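Local coordinates for protein PrimPol AEP domain (PP-N190) (Cyanophage S-2L, PDB 6ZP9) that probably copies and primes phage DNA as the catalytic domain of an archaeo-eukaryotic primase (AEP) family primase-polymerase, at residues 12-16 / 58-63; 22-26 / 113-117; 34-40 / 65-71; 85-89 / 127-131. All blocks are in the same frame, centred on the assembly; numbering follows the deposited sequence. Where two conformers were deposited one is given.

Contact 1: residues 12-16 / 58-63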
loop_
_atom_site.group_PDB
_atom_site.type_symbol
_atom_site.label_atom_id
_atom_site.label_comp_id
_atom_site.label_asym_id
_atom_site.label_seq_id
_atom_site.Cartn_x
_atom_site.Cartn_y
_atom_site.Cartn_z
ATOM N N PRO A 12 6.980 -22.601 -1.073
ATOM C CA PRO A 12 6.608 -21.236 -1.478
ATOM C C PRO A 12 7.635 -20.187 -1.062
ATOM O O PRO A 12 8.158 -20.195 0.058
ATOM C CB PRO A 12 5.262 -21.017 -0.770
ATOM C CG PRO A 12 5.339 -21.881 0.435
ATOM C CD PRO A 12 6.140 -23.100 0.034
ATOM N N ALA A 13 7.909 -19.263 -1.984
ATOM C CA ALA A 13 8.857 -18.180 -1.755
ATOM C C ALA A 13 8.224 -16.964 -1.077
ATOM O O ALA A 13 8.912 -15.959 -0.863
ATOM C CB ALA A 13 9.495 -17.763 -3.086
ATOM N N PHE A 14 6.938 -17.035 -0.736
ATOM C CA PHE A 14 6.200 -15.939 -0.127
ATOM C C PHE A 14 5.248 -16.522 0.911
ATOM O O PHE A 14 4.967 -17.728 0.926
ATOM C CB PHE A 14 5.408 -15.157 -1.182
ATOM C CG PHE A 14 4.444 -16.022 -1.954
ATOM C CD1 PHE A 14 3.159 -16.238 -1.490
ATOM C CD2 PHE A 14 4.840 -16.653 -3.122
ATOM C CE1 PHE A 14 2.282 -17.050 -2.180
ATOM C CE2 PHE A 14 3.966 -17.466 -3.819
ATOM C CZ PHE A 14 2.686 -17.669 -3.347
ATOM N N ASP A 15 4.718 -15.642 1.760
ATOM C CA ASP A 15 3.762 -16.009 2.808
ATOM C C ASP A 15 2.341 -15.739 2.294
ATOM O O ASP A 15 1.869 -14.602 2.317
ATOM C CB ASP A 15 4.077 -15.220 4.077
ATOM C CG ASP A 15 3.224 -15.633 5.260
ATOM O OD1 ASP A 15 2.132 -16.208 5.043
ATOM O OD2 ASP A 15 3.644 -15.373 6.412
ATOM N N ARG A 16 1.642 -16.788 1.848
ATOM C CA ARG A 16 0.329 -16.573 1.237
ATOM C C ARG A 16 -0.684 -16.014 2.231
ATOM O O ARG A 16 -1.630 -15.325 1.833
ATOM C CB ARG A 16 -0.201 -17.878 0.634
ATOM C CG ARG A 16 -0.699 -18.861 1.677
ATOM C CD ARG A 16 -1.307 -20.108 1.053
ATOM N NE ARG A 16 -2.381 -19.811 0.107
ATOM C CZ ARG A 16 -3.674 -19.744 0.428
ATOM N NH1 ARG A 16 -4.568 -19.478 -0.519
ATOM N NH2 ARG A 16 -4.077 -19.946 1.685
ATOM N N VAL A 58 3.560 -14.681 -8.398
ATOM C CA VAL A 58 4.381 -14.176 -7.303
ATOM C C VAL A 58 5.545 -15.122 -7.031
ATOM O O VAL A 58 6.688 -14.685 -6.840
ATOM C CB VAL A 58 3.531 -13.943 -6.040
ATOM C CG1 VAL A 58 4.416 -13.465 -4.897
ATOM C CG2 VAL A 58 2.442 -12.932 -6.329
ATOM N N GLN A 59 5.281 -16.429 -7.027
ATOM C CA GLN A 59 6.357 -17.397 -6.847
ATOM C C GLN A 59 7.490 -17.159 -7.839
ATOM O O GLN A 59 8.669 -17.139 -7.463
ATOM C CB GLN A 59 5.806 -18.818 -6.989
ATOM C CG GLN A 59 6.869 -19.899 -6.861
ATOM C CD GLN A 59 7.363 -20.054 -5.435
ATOM O OE1 GLN A 59 6.705 -19.633 -4.481
ATOM N NE2 GLN A 59 8.528 -20.656 -5.283
ATOM N N ASP A 60 7.138 -16.948 -9.113
ATOM C CA ASP A 60 8.127 -16.742 -10.167
ATOM C C ASP A 60 8.859 -15.412 -10.006
ATOM O O ASP A 60 10.084 -15.348 -10.167
ATOM C CB ASP A 60 7.437 -16.805 -11.528
ATOM C CG ASP A 60 8.420 -16.957 -12.676
ATOM O OD1 ASP A 60 9.545 -17.443 -12.435
ATOM O OD2 ASP A 60 8.065 -16.602 -13.822
ATOM N N ALA A 61 8.129 -14.337 -9.703
ATOM C CA ALA A 61 8.772 -13.033 -9.558
ATOM C C ALA A 61 9.718 -12.999 -8.359
ATOM O O ALA A 61 10.828 -12.463 -8.452
ATOM C CB ALA A 61 7.711 -11.937 -9.434
ATOM N N VAL A 62 9.299 -13.565 -7.223
ATOM C CA VAL A 62 10.129 -13.512 -6.021
ATOM C C VAL A 62 11.406 -14.322 -6.208
ATOM O O VAL A 62 12.506 -13.850 -5.901
ATOM C CB VAL A 62 9.339 -13.993 -4.792
ATOM C CG1 VAL A 62 10.277 -14.173 -3.600
ATOM C CG2 VAL A 62 8.214 -13.005 -4.459
ATOM N N THR A 63 11.290 -15.552 -6.716
ATOM C CA THR A 63 12.504 -16.346 -6.906
ATOM C C THR A 63 13.424 -15.741 -7.963
ATOM O O THR A 63 14.645 -15.905 -7.877
ATOM C CB THR A 63 12.162 -17.789 -7.281
ATOM O OG1 THR A 63 11.454 -17.801 -8.524
ATOM C CG2 THR A 63 11.304 -18.441 -6.218
#
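V58, where this run of helix 55-64 begins, holds its CG1 3.7 Å from CD2 of F14, and its CB lies over one face of that phenyl ring; a branched aliphatic side chain is a good partner for a flat aromatic face. One residue on, Q59 supplies the polar link. Its OE1 accepts a nearly straight hydrogen bond from the backbone N of A13, 2.8 Å long, so a flexible amide side chain on the helix surface pairs with a backbone NH of the irregular N-terminal loop. V62, one turn after V58, puts CG1 3.7 Å from CB of A13, where a methyl group lets the loop come close. T63 closes the patch with CG2 3.7 Å from the same A13 CB. The N-terminal loop thus lies along helix 55-64 just before D15 N-caps helix 16-25. Elsewhere on helix 55-64, V58 and A61 pack on Y35 of strand 34-38, A61 and D60 touch W49 of strand 49-52, and V62 meets P168.

Contact 2: residues 22-26 / 113-117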
loop_
_atom_site.group_PDB
_atom_site.type_symbol
_atom_site.label_atom_id
_atom_site.label_comp_id
_atom_site.label_asym_id
_atom_site.label_seq_id
_atom_site.Cartn_x
_atom_site.Cartn_y
_atom_site.Cartn_z
ATOM N N HIS A 22 -3.444 -8.845 3.465
ATOM C CA HIS A 22 -3.330 -7.520 2.856
ATOM C C HIS A 22 -4.548 -7.211 1.995
ATOM O O HIS A 22 -5.155 -6.139 2.116
ATOM C CB HIS A 22 -2.043 -7.451 2.022
ATOM C CG HIS A 22 -1.545 -6.061 1.769
ATOM N ND1 HIS A 22 -0.268 -5.804 1.313
ATOM C CD2 HIS A 22 -2.149 -4.853 1.900
ATOM C CE1 HIS A 22 -0.104 -4.497 1.174
ATOM N NE2 HIS A 22 -1.229 -3.897 1.527
ATOM N N LEU A 23 -4.925 -8.152 1.124
ATOM C CA LEU A 23 -6.100 -7.968 0.271
ATOM C C LEU A 23 -7.376 -7.857 1.097
ATOM O O LEU A 23 -8.250 -7.031 0.798
ATOM C CB LEU A 23 -6.219 -9.132 -0.721
ATOM C CG LEU A 23 -5.579 -8.975 -2.105
ATOM C CD1 LEU A 23 -4.160 -8.510 -1.978
ATOM C CD2 LEU A 23 -5.617 -10.291 -2.850
ATOM N N SER A 24 -7.502 -8.695 2.131
ATOM C CA SER A 24 -8.693 -8.704 2.967
ATOM C C SER A 24 -8.868 -7.375 3.696
ATOM O O SER A 24 -9.960 -6.793 3.710
ATOM C CB SER A 24 -8.590 -9.854 3.968
ATOM O OG SER A 24 -9.849 -10.101 4.556
ATOM N N LEU A 25 -7.805 -6.885 4.321
ATOM C CA LEU A 25 -7.915 -5.620 5.032
ATOM C C LEU A 25 -8.238 -4.471 4.081
ATOM O O LEU A 25 -8.897 -3.505 4.474
ATOM C CB LEU A 25 -6.629 -5.354 5.805
ATOM C CG LEU A 25 -6.321 -6.364 6.919
ATOM C CD1 LEU A 25 -4.941 -6.069 7.515
ATOM C CD2 LEU A 25 -7.387 -6.343 8.006
ATOM N N LEU A 26 -7.816 -4.569 2.827
ATOM C CA LEU A 26 -8.153 -3.559 1.833
ATOM C C LEU A 26 -9.508 -3.795 1.181
ATOM O O LEU A 26 -9.867 -3.048 0.261
ATOM C CB LEU A 26 -7.067 -3.502 0.754
ATOM C CG LEU A 26 -5.735 -2.910 1.222
ATOM C CD1 LEU A 26 -4.724 -3.016 0.084
ATOM C CD2 LEU A 26 -5.904 -1.459 1.688
ATOM N N SER A 113 -6.036 2.014 10.168
ATOM C CA SER A 113 -6.699 0.714 10.182
ATOM C C SER A 113 -5.686 -0.411 10.341
ATOM O O SER A 113 -5.943 -1.395 11.046
ATOM C CB SER A 113 -7.505 0.519 8.900
ATOM O OG SER A 113 -8.517 1.502 8.780
ATOM N N PHE A 114 -4.543 -0.303 9.655
ATOM C CA PHE A 114 -3.430 -1.228 9.841
ATOM C C PHE A 114 -2.160 -0.569 9.333
ATOM O O PHE A 114 -2.193 0.464 8.665
ATOM C CB PHE A 114 -3.661 -2.573 9.145
ATOM C CG PHE A 114 -3.634 -2.515 7.637
ATOM C CD1 PHE A 114 -4.769 -2.178 6.927
ATOM C CD2 PHE A 114 -2.498 -2.868 6.933
ATOM C CE1 PHE A 114 -4.772 -2.162 5.548
ATOM C CE2 PHE A 114 -2.487 -2.858 5.539
ATOM C CZ PHE A 114 -3.637 -2.500 4.846
ATOM N N GLN A 115 -1.035 -1.175 9.682
ATOM C CA GLN A 115 0.273 -0.698 9.273
ATOM C C GLN A 115 1.037 -1.854 8.652
ATOM O O GLN A 115 0.660 -3.020 8.787
ATOM C CB GLN A 115 1.042 -0.089 10.463
ATOM C CG GLN A 115 0.300 1.096 11.075
ATOM C CD GLN A 115 1.009 1.698 12.258
ATOM O OE1 GLN A 115 1.085 1.081 13.328
ATOM N NE2 GLN A 115 1.513 2.924 12.094
ATOM N N LEU A 116 2.108 -1.518 7.942
ATOM C CA LEU A 116 2.874 -2.523 7.225
ATOM C C LEU A 116 4.359 -2.237 7.379
ATOM O O LEU A 116 4.811 -1.114 7.125
ATOM C CB LEU A 116 2.490 -2.560 5.744
ATOM C CG LEU A 116 3.095 -3.742 4.983
ATOM C CD1 LEU A 116 2.051 -4.389 4.093
ATOM C CD2 LEU A 116 4.275 -3.265 4.159
ATOM N N ARG A 117 5.088 -3.252 7.802
ATOM C CA ARG A 117 6.541 -3.181 7.858
ATOM C C ARG A 117 7.078 -3.717 6.538
ATOM O O ARG A 117 6.801 -4.860 6.182
ATOM C CB ARG A 117 7.060 -4.016 9.064
ATOM C CG ARG A 117 8.452 -3.683 9.576
ATOM C CD ARG A 117 8.445 -3.437 11.090
ATOM N NE ARG A 117 7.577 -4.377 11.793
ATOM C CZ ARG A 117 6.935 -4.123 12.935
ATOM N NH1 ARG A 117 6.159 -5.058 13.479
ATOM N NH2 ARG A 117 7.071 -2.948 13.543
#
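Helix 16-25 packs by its last turn against one face of the antiparallel sheet that contains strand 114-117, and the strand enters this contact through a classic beta bulge, S113 and F114 both facing Y126. F114 is the centre of the interface. The CD1 methyl of L25 sits 4.0 Å from the centroid of the F114 ring, close to the ring normal, in a CH-pi contact, while L25 CB approaches CE1 of F114 to 3.7 Å. L26, just past the helix, places CD2 4.0 Å from F114 CZ, at the ring edge. The two leucines therefore fit different surfaces of one phenyl group, which their branched ends suit well. Further along the strand, L116 CD1 reaches within 3.6 Å of H22 CE1. The H22 and F114 rings also meet obliquely, centroids 5.9 Å apart and planes at 81°. F114 is stacked on Y126 of the adjacent strand as well, so aromatic packing continues across the sheet. H22 can lie in this apolar setting because both its ring nitrogens are hydrogen-bonded outside these segments, ND1 to the backbone N of A165. With no hydrogen bond between the two segments, helix and sheet are held here by shape and by exclusion of water.

Contact 3: residues 34-40 / 65-71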
loop_
_atom_site.group_PDB
_atom_site.type_symbol
_atom_site.label_atom_id
_atom_site.label_comp_id
_atom_site.label_asym_id
_atom_site.label_seq_id
_atom_site.Cartn_x
_atom_site.Cartn_y
_atom_site.Cartn_z
ATOM N N ARG A 34 -4.286 -6.247 -9.061
ATOM C CA ARG A 34 -3.179 -6.095 -9.991
ATOM C C ARG A 34 -1.852 -6.177 -9.246
ATOM O O ARG A 34 -1.647 -5.486 -8.242
ATOM C CB ARG A 34 -3.289 -4.767 -10.743
ATOM C CG ARG A 34 -4.554 -4.640 -11.568
ATOM C CD ARG A 34 -4.603 -5.713 -12.643
ATOM N NE ARG A 34 -3.523 -5.549 -13.613
ATOM C CZ ARG A 34 -3.335 -6.355 -14.647
ATOM N NH1 ARG A 34 -4.153 -7.378 -14.839
ATOM N NH2 ARG A 34 -2.335 -6.137 -15.488
ATOM N N TYR A 35 -0.962 -7.025 -9.747
ATOM C CA TYR A 35 0.373 -7.226 -9.208
ATOM C C TYR A 35 1.385 -6.471 -10.060
ATOM O O TYR A 35 1.269 -6.429 -11.289
ATOM C CB TYR A 35 0.698 -8.718 -9.201
ATOM C CG TYR A 35 2.050 -9.125 -8.675
ATOM C CD1 TYR A 35 2.417 -8.870 -7.355
ATOM C CD2 TYR A 35 2.952 -9.825 -9.485
ATOM C CE1 TYR A 35 3.656 -9.269 -6.861
ATOM C CE2 TYR A 35 4.194 -10.228 -8.999
ATOM C CZ TYR A 35 4.538 -9.951 -7.687
ATOM O OH TYR A 35 5.763 -10.352 -7.183
ATOM N N ARG A 36 2.368 -5.859 -9.405
ATOM C CA ARG A 36 3.491 -5.244 -10.107
ATOM C C ARG A 36 4.772 -5.767 -9.483
ATOM O O ARG A 36 4.972 -5.640 -8.272
ATOM C CB ARG A 36 3.447 -3.709 -10.050
ATOM C CG ARG A 36 4.403 -3.052 -11.056
ATOM C CD ARG A 36 4.159 -1.556 -11.255
ATOM N NE ARG A 36 5.393 -0.842 -11.589
ATOM C CZ ARG A 36 5.716 -0.383 -12.797
ATOM N NH1 ARG A 36 6.878 0.235 -12.974
ATOM N NH2 ARG A 36 4.886 -0.532 -13.822
ATOM N N ALA A 37 5.618 -6.387 -10.291
ATOM C CA ALA A 37 6.931 -6.835 -9.846
ATOM C C ALA A 37 7.959 -5.841 -10.378
ATOM O O ALA A 37 8.019 -5.595 -11.588
ATOM C CB ALA A 37 7.215 -8.255 -10.341
ATOM N N ILE A 38 8.741 -5.249 -9.478
ATOM C CA ILE A 38 9.702 -4.212 -9.838
ATOM C C ILE A 38 11.099 -4.698 -9.483
ATOM O O ILE A 38 11.325 -5.187 -8.369
ATOM C CB ILE A 38 9.401 -2.877 -9.134
ATOM C CG1 ILE A 38 7.940 -2.475 -9.372
ATOM C CG2 ILE A 38 10.356 -1.795 -9.629
ATOM C CD1 ILE A 38 7.580 -1.152 -8.757
ATOM N N TRP A 39 12.033 -4.557 -10.427
ATOM C CA TRP A 39 13.399 -5.007 -10.197
ATOM C C TRP A 39 14.109 -4.075 -9.210
ATOM O O TRP A 39 13.999 -2.850 -9.318
ATOM C CB TRP A 39 14.156 -5.059 -11.523
ATOM C CG TRP A 39 15.461 -5.761 -11.425
ATOM C CD1 TRP A 39 16.709 -5.203 -11.522
ATOM C CD2 TRP A 39 15.659 -7.160 -11.198
ATOM N NE1 TRP A 39 17.674 -6.177 -11.366
ATOM C CE2 TRP A 39 17.054 -7.385 -11.170
ATOM C CE3 TRP A 39 14.796 -8.242 -11.016
ATOM C CZ2 TRP A 39 17.600 -8.652 -10.963
ATOM C CZ3 TRP A 39 15.343 -9.503 -10.815
ATOM C CH2 TRP A 39 16.735 -9.695 -10.793
ATOM N N PRO A 40 14.841 -4.620 -8.236
ATOM C CA PRO A 40 15.380 -3.766 -7.168
ATOM C C PRO A 40 16.466 -2.807 -7.617
ATOM O O PRO A 40 16.675 -1.800 -6.932
ATOM C CB PRO A 40 15.933 -4.775 -6.151
ATOM C CG PRO A 40 15.245 -6.041 -6.450
ATOM C CD PRO A 40 15.006 -6.051 -7.927
ATOM N N GLY A 65 13.877 -12.553 -8.323
ATOM C CA GLY A 65 14.566 -11.473 -7.642
ATOM C C GLY A 65 13.841 -10.140 -7.617
ATOM O O GLY A 65 14.456 -9.130 -7.277
ATOM N N PHE A 66 12.552 -10.110 -7.963
ATOM C CA PHE A 66 11.798 -8.863 -8.002
ATOM C C PHE A 66 11.235 -8.515 -6.625
ATOM O O PHE A 66 10.999 -9.390 -5.789
ATOM C CB PHE A 66 10.633 -8.959 -8.993
ATOM C CG PHE A 66 11.043 -8.997 -10.445
ATOM C CD1 PHE A 66 11.482 -10.178 -11.030
ATOM C CD2 PHE A 66 10.947 -7.864 -11.233
ATOM C CE1 PHE A 66 11.835 -10.220 -12.363
ATOM C CE2 PHE A 66 11.305 -7.897 -12.567
ATOM C CZ PHE A 66 11.745 -9.083 -13.136
ATOM N N ASN A 67 11.003 -7.223 -6.399
ATOM C CA ASN A 67 10.181 -6.799 -5.275
ATOM C C ASN A 67 8.706 -6.808 -5.692
ATOM O O ASN A 67 8.368 -6.746 -6.878
ATOM C CB ASN A 67 10.592 -5.409 -4.780
ATOM C CG ASN A 67 11.860 -5.432 -3.927
ATOM O OD1 ASN A 67 12.035 -6.293 -3.068
ATOM N ND2 ASN A 67 12.734 -4.458 -4.144
ATOM N N SER A 68 7.825 -6.888 -4.696
ATOM C CA SER A 68 6.419 -7.200 -4.914
ATOM C C SER A 68 5.539 -6.044 -4.465
ATOM O O SER A 68 5.691 -5.549 -3.344
ATOM C CB SER A 68 6.021 -8.462 -4.151
ATOM O OG SER A 68 6.759 -9.583 -4.604
ATOM N N TYR A 69 4.595 -5.662 -5.326
ATOM C CA TYR A 69 3.692 -4.540 -5.101
ATOM C C TYR A 69 2.308 -4.896 -5.630
ATOM O O TYR A 69 2.164 -5.706 -6.554
ATOM C CB TYR A 69 4.157 -3.269 -5.828
ATOM C CG TYR A 69 5.547 -2.806 -5.475
ATOM C CD1 TYR A 69 6.664 -3.396 -6.060
ATOM C CD2 TYR A 69 5.752 -1.778 -4.555
ATOM C CE1 TYR A 69 7.954 -2.979 -5.741
ATOM C CE2 TYR A 69 7.034 -1.352 -4.226
ATOM C CZ TYR A 69 8.136 -1.956 -4.828
ATOM O OH TYR A 69 9.424 -1.550 -4.527
ATOM N N ILE A 70 1.287 -4.238 -5.080
ATOM C CA ILE A 70 -0.050 -4.301 -5.658
ATOM C C ILE A 70 -0.573 -2.895 -5.899
ATOM O O ILE A 70 -0.265 -1.961 -5.157
ATOM C CB ILE A 70 -1.049 -5.079 -4.774
ATOM C CG1 ILE A 70 -0.980 -4.593 -3.314
ATOM C CG2 ILE A 70 -0.810 -6.588 -4.914
ATOM C CD1 ILE A 70 -2.121 -5.152 -2.446
ATOM N N VAL A 71 -1.381 -2.752 -6.944
ATOM C CA VAL A 71 -2.160 -1.535 -7.113
ATOM C C VAL A 71 -3.249 -1.521 -6.047
ATOM O O VAL A 71 -4.068 -2.445 -5.968
ATOM C CB VAL A 71 -2.759 -1.465 -8.523
ATOM C CG1 VAL A 71 -3.517 -0.148 -8.708
ATOM C CG2 VAL A 71 -1.675 -1.628 -9.564
HETATM O O HOH W 1 -5.307 -4.040 -7.734
#
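The apolar centre of this strand pair lies at its loop end, where the six-membered ring of W39 turns its edge to the face of F66, centroids 4.9 Å apart, and A37 CB touches F66 CB at 3.7 Å. G65, at positive phi in a Schellman motif, suits its place because a CB would crowd the W39 indole and jam against the preceding carbonyl O, which alone calls for glycine. On the face bearing I38 and Y69, the I38 CD1 methyl lies 3.9 Å from the Y69 ring centroid, a CH-pi contact. Backbone bonds bind the strands antiparallel: R36 N to Y69 O at 2.9 Å, Y69 N to R36 O at 3.0 Å, and I38 likewise paired with N67. Y35 OH and S68 OG, hydroxyls on the other face, bond at 2.9 Å. At the polar edge, V71 N bonds R34 O at 3.0 Å, a water bridges R34 N and V71 O, and the R34 guanidinium forms a salt bridge with D77. Strands 49-52 and 161-163 flank the pair, and helix 55-64 covers the Y35, A37 and S68 face.

Contact 4: residues 85-89 / 127-131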
loop_
_atom_site.group_PDB
_atom_site.type_symbol
_atom_site.label_atom_id
_atom_site.label_comp_id
_atom_site.label_asym_id
_atom_site.label_seq_id
_atom_site.Cartn_x
_atom_site.Cartn_y
_atom_site.Cartn_z
ATOM N N VAL A 85 -11.136 3.545 -4.909
ATOM C CA VAL A 85 -10.047 3.175 -4.013
ATOM C C VAL A 85 -10.647 2.973 -2.625
ATOM O O VAL A 85 -11.513 3.748 -2.200
ATOM C CB VAL A 85 -8.920 4.237 -3.992
ATOM C CG1 VAL A 85 -7.669 3.682 -3.327
ATOM C CG2 VAL A 85 -8.574 4.714 -5.402
ATOM N N ASN A 86 -10.211 1.918 -1.926
ATOM C CA ASN A 86 -10.821 1.536 -0.657
ATOM C C ASN A 86 -10.117 2.096 0.574
ATOM O O ASN A 86 -10.611 1.895 1.690
ATOM C CB ASN A 86 -10.861 0.016 -0.529
ATOM C CG ASN A 86 -11.808 -0.611 -1.501
ATOM O OD1 ASN A 86 -12.654 0.079 -2.072
ATOM N ND2 ASN A 86 -11.685 -1.923 -1.699
ATOM N N ALA A 87 -8.984 2.775 0.410
ATOM C CA ALA A 87 -8.199 3.259 1.536
ATOM C C ALA A 87 -7.402 4.479 1.096
ATOM O O ALA A 87 -7.084 4.621 -0.084
ATOM C CB ALA A 87 -7.239 2.172 2.044
ATOM N N ILE A 88 -7.071 5.353 2.046
ATOM C CA ILE A 88 -5.961 6.280 1.857
ATOM C C ILE A 88 -4.767 5.709 2.615
ATOM O O ILE A 88 -4.912 4.863 3.506
ATOM C CB ILE A 88 -6.278 7.726 2.310
ATOM C CG1 ILE A 88 -6.775 7.743 3.762
ATOM C CG2 ILE A 88 -7.259 8.384 1.327
ATOM C CD1 ILE A 88 -7.032 9.146 4.297
ATOM N N PHE A 89 -3.569 6.168 2.261
ATOM C CA PHE A 89 -2.354 5.531 2.756
ATOM C C PHE A 89 -1.162 6.440 2.495
ATOM O O PHE A 89 -1.200 7.299 1.606
ATOM C CB PHE A 89 -2.137 4.166 2.089
ATOM C CG PHE A 89 -2.260 4.200 0.584
ATOM C CD1 PHE A 89 -3.494 4.006 -0.025
ATOM C CD2 PHE A 89 -1.154 4.435 -0.212
ATOM C CE1 PHE A 89 -3.623 4.048 -1.401
ATOM C CE2 PHE A 89 -1.271 4.473 -1.588
ATOM C CZ PHE A 89 -2.511 4.275 -2.187
ATOM N N TRP A 127 -5.596 3.726 6.049
ATOM C CA TRP A 127 -6.898 4.018 6.637
ATOM C C TRP A 127 -7.954 3.509 5.659
ATOM O O TRP A 127 -8.088 4.042 4.549
ATOM C CB TRP A 127 -7.060 5.516 6.912
ATOM C CG TRP A 127 -6.149 6.083 7.982
ATOM C CD1 TRP A 127 -6.475 6.350 9.290
ATOM C CD2 TRP A 127 -4.785 6.487 7.822
ATOM N NE1 TRP A 127 -5.388 6.881 9.951
ATOM C CE2 TRP A 127 -4.342 6.981 9.074
ATOM C CE3 TRP A 127 -3.889 6.474 6.747
ATOM C CZ2 TRP A 127 -3.042 7.449 9.278
ATOM C CZ3 TRP A 127 -2.590 6.944 6.956
ATOM C CH2 TRP A 127 -2.184 7.426 8.212
ATOM N N VAL A 128 -8.693 2.468 6.058
ATOM C CA VAL A 128 -9.620 1.773 5.168
ATOM C C VAL A 128 -11.028 2.300 5.392
ATOM O O VAL A 128 -11.460 2.475 6.538
ATOM C CB VAL A 128 -9.561 0.253 5.402
ATOM C CG1 VAL A 128 -10.514 -0.460 4.452
ATOM C CG2 VAL A 128 -8.131 -0.241 5.218
ATOM N N PHE A 129 -11.751 2.548 4.300
ATOM C CA PHE A 129 -13.113 3.057 4.379
ATOM C C PHE A 129 -14.130 1.916 4.340
ATOM O O PHE A 129 -13.836 0.802 3.895
ATOM C CB PHE A 129 -13.382 4.041 3.243
ATOM C CG PHE A 129 -12.473 5.225 3.253
ATOM C CD1 PHE A 129 -12.645 6.236 4.189
ATOM C CD2 PHE A 129 -11.440 5.330 2.331
ATOM C CE1 PHE A 129 -11.799 7.334 4.208
ATOM C CE2 PHE A 129 -10.593 6.420 2.342
ATOM C CZ PHE A 129 -10.772 7.423 3.283
ATOM N N HIS A 130 -15.347 2.212 4.812
ATOM C CA HIS A 130 -16.404 1.206 4.812
ATOM C C HIS A 130 -16.921 0.898 3.407
ATOM O O HIS A 130 -17.454 -0.196 3.179
ATOM C CB HIS A 130 -17.552 1.642 5.742
ATOM C CG HIS A 130 -18.186 2.951 5.377
ATOM N ND1 HIS A 130 -18.914 3.134 4.219
ATOM C CD2 HIS A 130 -18.232 4.136 6.037
ATOM C CE1 HIS A 130 -19.364 4.378 4.170
ATOM N NE2 HIS A 130 -18.969 5.006 5.263
ATOM N N SER A 131 -16.748 1.810 2.460
ATOM C CA SER A 131 -17.202 1.640 1.086
ATOM C C SER A 131 -16.142 2.178 0.137
ATOM O O SER A 131 -15.319 3.012 0.530
ATOM C CB SER A 131 -18.533 2.370 0.842
ATOM O OG SER A 131 -19.496 2.030 1.832
HETATM O O HOH W 2 -13.620 0.365 1.227
#
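Three backbone hydrogen bonds hold these strand ends together. I88 and W127 form an antiparallel hydrogen-bonded pair, W127 N to I88 O at 2.9 Å and I88 N to W127 O at 3.0 Å; F129 N adds a nearly straight bond to N86 O at 2.9 Å. A water donates a 2.7 Å hydrogen bond to F129 O and a weak one to N86 O, bridging the strands where the pairing ends. The amide of N86, at a corner of the chain, turns to another partner, its ND2 bonding L26 O. Between these bonds A87 and V128 form a non-hydrogen-bonded pair. Their CA atoms are only 4.2 Å apart, a tight approach that the small A87 side chain allows, and A87 CA lies 3.1 Å from W127 O in a CA-H...O contact. Packing then spreads from I88, whose CG1 lies 3.9 Å from W127 CB and whose CG2 lies 4.0 Å from F129 CE2. A branched aliphatic chain can meet both aromatic residues, and M191 of helix 188-194 touches all three. The W127 indole, though buried, satisfies NE1 at P110 O. Helix 135-149 also covers I88, through W138 and Q142. The result is an antiparallel edge pairing, strand 85-90 being outermost within this chain, in a helix-flanked sheet consistent with the AEP catalytic fold.

Contacts 1 and 3 make one unit: helix 55-64 lies on the strand pair, with A61 CB 3.8 Å from A37 CB and A61 O 3.0 Å from F66 N, a probable hydrogen bond. Contacts 2 and 4 share the other sheet, their centres 10 Å apart, joined by S113 OG to V128 N and L26 O to N86 ND2, both 2.9 Å and probable hydrogen bonds. I70 bridges the halves, its CD1 lying 4.0 Å from L23 CD1, so helix 16-25 spans contacts 2 and 3. Contacts 1 and 4 lie on opposite sides of the chain's centre, 27 Å between centres. The bound calcium is about 9 Å from the F129 side chain and about 13 Å from that of F114.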